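Local coordinates for 6-carboxyhexanoate--coa ligase (Bacillus subtilis, PDB 5FLG), which belongs to the 6-carboxyhexanoate--CoA ligase family and is modelled here with bound phosphoaminophosphonic acid-adenylate ester, at residues A[176-188]-A[241-253]. Residues are numbered along the deposited sequence; the frame is centred on the assembly and turned at random.
With ANP (phosphoaminophosphonic acid-adenylate ester), chain D.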
loop_
_atom_site.group_PDB
_atom_site.type_symbol
_atom_site.label_atom_id
_atom_site.label_comp_id
_atom_site.label_asym_id
_atom_site.label_seq_id
_atom_site.Cartn_x
_atom_site.Cartn_y
_atom_site.Cartn_z
ATOM N N LEU A 176 -19.999 7.784 11.242
ATOM C CA LEU A 176 -20.559 7.384 12.528
ATOM C C LEU A 176 -19.661 6.344 13.210
ATOM O O LEU A 176 -19.531 6.325 14.452
ATOM C CB LEU A 176 -22.010 6.923 12.381
ATOM C CG LEU A 176 -22.810 6.599 13.652
ATOM C CD1 LEU A 176 -22.697 7.676 14.745
ATOM C CD2 LEU A 176 -24.261 6.372 13.282
ATOM N N ALA A 177 -19.023 5.479 12.428
ATOM C CA ALA A 177 -18.076 4.542 13.025
ATOM C C ALA A 177 -16.913 5.288 13.660
ATOM O O ALA A 177 -16.485 4.958 14.803
ATOM C CB ALA A 177 -17.556 3.558 12.020
ATOM N N LEU A 178 -16.365 6.247 12.901
ATOM C CA LEU A 178 -15.289 7.084 13.415
ATOM C C LEU A 178 -15.695 7.832 14.674
ATOM O O LEU A 178 -14.971 7.833 15.668
ATOM C CB LEU A 178 -14.825 8.072 12.338
ATOM C CG LEU A 178 -13.567 8.872 12.682
ATOM C CD1 LEU A 178 -12.877 9.360 11.413
ATOM C CD2 LEU A 178 -13.929 10.047 13.581
ATOM N N ALA A 179 -16.809 8.556 14.576
ATOM C CA ALA A 179 -17.256 9.368 15.643
ATOM C C ALA A 179 -17.533 8.559 16.887
ATOM O O ALA A 179 -17.276 9.039 17.977
ATOM C CB ALA A 179 -18.458 10.191 15.278
ATOM N N SER A 180 -18.113 7.374 16.728
ATOM C CA SER A 180 -18.337 6.510 17.872
ATOM C C SER A 180 -17.041 6.035 18.542
ATOM O O SER A 180 -16.916 6.020 19.775
ATOM C CB SER A 180 -19.202 5.323 17.459
ATOM O OG SER A 180 -20.440 5.792 16.999
ATOM N N LYS A 181 -16.079 5.612 17.743
ATOM C CA LYS A 181 -14.796 5.257 18.315
ATOM C C LYS A 181 -14.172 6.444 19.040
ATOM O O LYS A 181 -13.726 6.318 20.183
ATOM C CB LYS A 181 -13.816 4.771 17.260
ATOM C CG LYS A 181 -12.395 4.767 17.786
ATOM C CD LYS A 181 -11.457 3.888 16.985
ATOM C CE LYS A 181 -10.033 4.191 17.383
ATOM N NZ LYS A 181 -9.048 3.280 16.764
ATOM N N VAL A 182 -14.187 7.606 18.389
ATOM C CA VAL A 182 -13.531 8.765 18.928
ATOM C C VAL A 182 -14.218 9.207 20.223
ATOM O O VAL A 182 -13.558 9.524 21.202
ATOM C CB VAL A 182 -13.490 9.895 17.900
ATOM C CG1 VAL A 182 -13.033 11.195 18.538
ATOM C CG2 VAL A 182 -12.542 9.526 16.767
ATOM N N SER A 183 -15.544 9.233 20.218
ATOM C CA SER A 183 -16.282 9.756 21.360
ATOM C C SER A 183 -16.116 8.908 22.625
ATOM O O SER A 183 -16.289 9.399 23.741
ATOM C CB SER A 183 -17.736 9.843 21.014
ATOM O OG SER A 183 -18.463 10.482 22.036
ATOM N N ARG A 184 -15.939 7.609 22.418
ATOM C CA ARG A 184 -15.668 6.665 23.489
ATOM C C ARG A 184 -14.397 7.048 24.279
ATOM O O ARG A 184 -14.254 6.740 25.451
ATOM C CB ARG A 184 -15.491 5.290 22.862
ATOM C CG ARG A 184 -15.238 4.171 23.850
ATOM C CD ARG A 184 -16.033 2.929 23.465
ATOM N NE ARG A 184 -15.735 1.797 24.338
ATOM C CZ ARG A 184 -14.545 1.219 24.393
ATOM N NH1 ARG A 184 -13.556 1.689 23.645
ATOM N NH2 ARG A 184 -14.336 0.204 25.213
ATOM N N HIS A 185 -13.417 7.610 23.603
ATOM C CA HIS A 185 -12.177 7.918 24.281
ATOM C C HIS A 185 -12.370 8.869 25.457
ATOM O O HIS A 185 -12.931 9.929 25.319
ATOM C CB HIS A 185 -11.171 8.479 23.305
ATOM C CG HIS A 185 -9.781 8.494 23.840
ATOM N ND1 HIS A 185 -9.395 9.326 24.873
ATOM C CD2 HIS A 185 -8.707 7.727 23.549
ATOM C CE1 HIS A 185 -8.131 9.093 25.177
ATOM N NE2 HIS A 185 -7.679 8.150 24.367
ATOM N N PRO A 186 -11.932 8.465 26.646
ATOM C CA PRO A 186 -12.259 9.334 27.804
ATOM C C PRO A 186 -11.710 10.772 27.742
ATOM O O PRO A 186 -12.322 11.673 28.288
ATOM C CB PRO A 186 -11.689 8.581 29.020
ATOM C CG PRO A 186 -10.845 7.475 28.503
ATOM C CD PRO A 186 -11.071 7.321 26.990
ATOM N N ALA A 187 -10.699 11.048 26.936
ATOM C CA ALA A 187 -10.199 12.437 26.870
ATOM C C ALA A 187 -10.924 13.338 25.852
ATOM O O ALA A 187 -10.781 14.575 25.881
ATOM C CB ALA A 187 -8.701 12.433 26.623
ATOM N N VAL A 188 -11.736 12.746 24.971
ATOM C CA VAL A 188 -12.420 13.536 23.962
ATOM C C VAL A 188 -13.764 14.059 24.415
ATOM O O VAL A 188 -14.719 13.290 24.643
ATOM C CB VAL A 188 -12.633 12.734 22.629
ATOM C CG1 VAL A 188 -13.314 13.619 21.598
ATOM C CG2 VAL A 188 -11.327 12.223 22.084
ATOM N N TYR A 241 -2.869 9.334 23.583
ATOM C CA TYR A 241 -4.180 9.498 22.983
ATOM C C TYR A 241 -4.091 9.152 21.502
ATOM O O TYR A 241 -4.947 8.427 20.970
ATOM C CB TYR A 241 -4.708 10.929 23.165
ATOM C CG TYR A 241 -4.797 11.442 24.609
ATOM C CD1 TYR A 241 -4.970 10.569 25.679
ATOM C CD2 TYR A 241 -4.805 12.805 24.880
ATOM C CE1 TYR A 241 -5.143 11.045 26.979
ATOM C CE2 TYR A 241 -4.951 13.288 26.177
ATOM C CZ TYR A 241 -5.110 12.407 27.220
ATOM O OH TYR A 241 -5.370 12.904 28.477
ATOM N N ILE A 242 -3.036 9.636 20.853
ATOM C CA ILE A 242 -2.826 9.425 19.415
ATOM C C ILE A 242 -2.700 7.935 19.122
ATOM O O ILE A 242 -3.237 7.414 18.131
ATOM C CB ILE A 242 -1.563 10.176 18.910
ATOM C CG1 ILE A 242 -1.856 11.672 18.784
ATOM C CG2 ILE A 242 -1.106 9.627 17.561
ATOM C CD1 ILE A 242 -0.665 12.492 18.351
ATOM N N HIS A 243 -2.005 7.233 20.005
ATOM C CA HIS A 243 -1.797 5.819 19.794
ATOM C C HIS A 243 -3.122 5.049 19.914
ATOM O O HIS A 243 -3.444 4.223 19.056
ATOM C CB HIS A 243 -0.750 5.294 20.776
ATOM C CG HIS A 243 -0.467 3.840 20.617
ATOM N ND1 HIS A 243 -1.171 2.874 21.300
ATOM C CD2 HIS A 243 0.355 3.181 19.766
ATOM C CE1 HIS A 243 -0.741 1.682 20.932
ATOM N NE2 HIS A 243 0.188 1.842 20.005
ATOM N N ASP A 244 -3.935 5.410 20.903
ATOM C CA ASP A 244 -5.273 4.849 21.021
ATOM C C ASP A 244 -6.093 5.086 19.758
ATOM O O ASP A 244 -6.775 4.180 19.287
ATOM C CB ASP A 244 -6.039 5.445 22.198
ATOM C CG ASP A 244 -5.381 5.152 23.531
ATOM O OD1 ASP A 244 -4.768 4.068 23.645
ATOM O OD2 ASP A 244 -5.505 5.989 24.469
ATOM N N LEU A 245 -6.125 6.323 19.274
ATOM C CA LEU A 245 -6.932 6.626 18.099
ATOM C C LEU A 245 -6.457 5.877 16.855
ATOM O O LEU A 245 -7.255 5.484 16.003
ATOM C CB LEU A 245 -6.950 8.131 17.832
ATOM C CG LEU A 245 -7.636 8.942 18.928
ATOM C CD1 LEU A 245 -7.340 10.410 18.749
ATOM C CD2 LEU A 245 -9.134 8.707 18.931
ATOM N N GLU A 246 -5.151 5.691 16.740
ATOM C CA GLU A 246 -4.604 5.009 15.585
ATOM C C GLU A 246 -4.656 3.489 15.680
ATOM O O GLU A 246 -4.832 2.826 14.653
ATOM C CB GLU A 246 -3.187 5.511 15.283
ATOM C CG GLU A 246 -3.175 7.000 14.933
ATOM C CD GLU A 246 -1.811 7.544 14.524
ATOM O OE1 GLU A 246 -0.779 6.994 14.963
ATOM O OE2 GLU A 246 -1.777 8.575 13.803
ATOM N N LYS A 247 -4.643 2.932 16.894
ATOM C CA LYS A 247 -4.368 1.496 17.048
ATOM C C LYS A 247 -5.450 0.623 17.705
ATOM O O LYS A 247 -5.414 -0.610 17.598
ATOM C CB LYS A 247 -3.053 1.299 17.780
ATOM C CG LYS A 247 -1.867 1.867 17.016
ATOM C CD LYS A 247 -1.686 1.152 15.683
ATOM C CE LYS A 247 -0.226 0.835 15.407
ATOM N NZ LYS A 247 0.468 2.025 14.853
ATOM N N GLN A 248 -6.420 1.239 18.362
ATOM C CA GLN A 248 -7.399 0.475 19.127
ATOM C C GLN A 248 -8.547 -0.012 18.221
ATOM O O GLN A 248 -9.184 0.783 17.557
ATOM C CB GLN A 248 -7.935 1.338 20.247
ATOM C CG GLN A 248 -8.839 0.622 21.230
ATOM C CD GLN A 248 -9.917 1.553 21.772
ATOM O OE1 GLN A 248 -10.370 2.469 21.071
ATOM N NE2 GLN A 248 -10.323 1.337 23.022
ATOM N N PRO A 249 -8.733 -1.331 18.122
ATOM C CA PRO A 249 -9.662 -1.807 17.104
ATOM C C PRO A 249 -11.097 -1.848 17.600
ATOM O O PRO A 249 -11.374 -2.313 18.699
ATOM C CB PRO A 249 -9.148 -3.208 16.759
ATOM C CG PRO A 249 -8.298 -3.627 17.903
ATOM C CD PRO A 249 -7.848 -2.395 18.631
ATOM N N ILE A 250 -11.997 -1.304 16.797
ATOM C CA ILE A 250 -13.366 -1.116 17.169
ATOM C C ILE A 250 -14.254 -1.635 16.035
ATOM O O ILE A 250 -14.036 -1.310 14.870
ATOM C CB ILE A 250 -13.647 0.361 17.390
ATOM C CG1 ILE A 250 -12.883 0.866 18.636
ATOM C CG2 ILE A 250 -15.123 0.585 17.598
ATOM C CD1 ILE A 250 -13.592 0.556 19.932
ATOM N N LEU A 251 -15.230 -2.456 16.383
ATOM C CA LEU A 251 -16.341 -2.748 15.477
ATOM C C LEU A 251 -17.619 -2.171 16.032
ATOM O O LEU A 251 -17.862 -2.234 17.237
ATOM C CB LEU A 251 -16.518 -4.245 15.299
ATOM C CG LEU A 251 -15.451 -4.943 14.480
ATOM C CD1 LEU A 251 -15.689 -6.453 14.483
ATOM C CD2 LEU A 251 -15.393 -4.413 13.056
ATOM N N ILE A 252 -18.425 -1.573 15.164
ATOM C CA ILE A 252 -19.718 -1.081 15.566
ATOM C C ILE A 252 -20.763 -2.203 15.380
ATOM O O ILE A 252 -20.849 -2.829 14.329
ATOM C CB ILE A 252 -20.124 0.128 14.740
ATOM C CG1 ILE A 252 -19.040 1.190 14.783
ATOM C CG2 ILE A 252 -21.455 0.652 15.216
ATOM C CD1 ILE A 252 -18.793 1.750 16.171
ATOM N N GLU A 253 -21.568 -2.451 16.397
ATOM C CA GLU A 253 -22.698 -3.343 16.250
ATOM C C GLU A 253 -23.857 -2.729 16.968
ATOM O O GLU A 253 -23.825 -2.552 18.191
ATOM C CB GLU A 253 -22.415 -4.724 16.825
ATOM C CG GLU A 253 -23.487 -5.730 16.430
ATOM C CD GLU A 253 -23.539 -6.957 17.323
ATOM O OE1 GLU A 253 -22.461 -7.489 17.685
ATOM O OE2 GLU A 253 -24.673 -7.417 17.604
HETATM P PG ANP D . -13.002 10.319 1.502
HETATM O O1G ANP D . -12.580 9.452 0.348
HETATM O O2G ANP D . -13.753 11.543 1.054
HETATM O O3G ANP D . -13.711 9.622 2.618
HETATM P PB ANP D . -11.372 11.334 3.769
HETATM O O1B ANP D . -11.906 10.224 4.602
HETATM O O2B ANP D . -9.977 11.831 3.853
HETATM N N3B ANP D . -11.502 10.871 2.109
HETATM P PA ANP D . -13.808 12.656 4.542
HETATM O O1A ANP D . -14.677 13.589 3.836
HETATM O O2A ANP D . -14.228 11.258 4.896
HETATM O O3A ANP D . -12.341 12.626 3.883
HETATM O "O5'" ANP D . -13.436 13.443 5.945
HETATM C "C5'" ANP D . -13.365 14.841 5.980
HETATM C "C4'" ANP D . -12.106 15.267 6.740
HETATM O "O4'" ANP D . -12.127 14.665 8.041
HETATM C "C3'" ANP D . -10.835 14.791 6.055
HETATM O "O3'" ANP D . -10.317 15.777 5.170
HETATM C "C2'" ANP D . -9.889 14.613 7.207
HETATM O "O2'" ANP D . -9.378 15.893 7.581
HETATM C "C1'" ANP D . -10.819 14.132 8.284
HETATM N N9 ANP D . -10.795 12.665 8.306
HETATM C C8 ANP D . -11.377 11.789 7.412
HETATM N N7 ANP D . -11.196 10.513 7.828
HETATM C C5 ANP D . -10.455 10.574 8.977
HETATM C C6 ANP D . -9.860 9.622 9.928
HETATM N N6 ANP D . -9.970 8.300 9.768
HETATM N N1 ANP D . -9.187 10.103 10.997
HETATM C C2 ANP D . -9.023 11.418 11.177
HETATM N N3 ANP D . -9.582 12.367 10.407
HETATM C C4 ANP D . -10.194 11.989 9.260
#
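Lys181 reaches from helix 176-184 to the end of helix 241-247, where its ammonium group meets the backbone carbonyls of Leu245 and Gln248. CG anti to the backbone N (chi1 164°) and an extended chain beyond it carry the methylenes toward strand 250-252 and the end of helix 241-247. CG and CD run obliquely past Ile250, CD lying 3.7 Å from Ile250 CG1; CE comes within 3.4 Å of Leu245 O and 3.5 Å of Gln248 O, and NZ sits between the two oxygens, hydrogen-bonded to both. Lys181 NZ approaches Gln248 O in the carbonyl plane, on a lone pair, at a short 2.6 Å, whereas it meets Leu245 O from above its plane, at 2.9 Å. Ser148 O is a third acceptor for the buried ammonium group.

Farther along the chain, His185 NE2 donates to Asp244 OD2 on the anti side of the carboxylate (3.1 Å), while His185 ND1 accepts from Ala187 N within the His185–Val188 beta turn. Bonds at both ring nitrogens fix the imidazole's rotation. The same turn sets Ala187 CB over one face of Tyr241, a CH-pi contact 3.8 Å from the ring centroid. At the other end, Ile252 CG1 rests on Ala177, while Leu178 turns away to touch the adenine of phosphoaminophosphonic acid-adenylate ester.

Helix 176-184 thus packs roughly antiparallel to helix 241-247, at 146°, and across strand 250-252, which runs between strands 74-76 and 150-151.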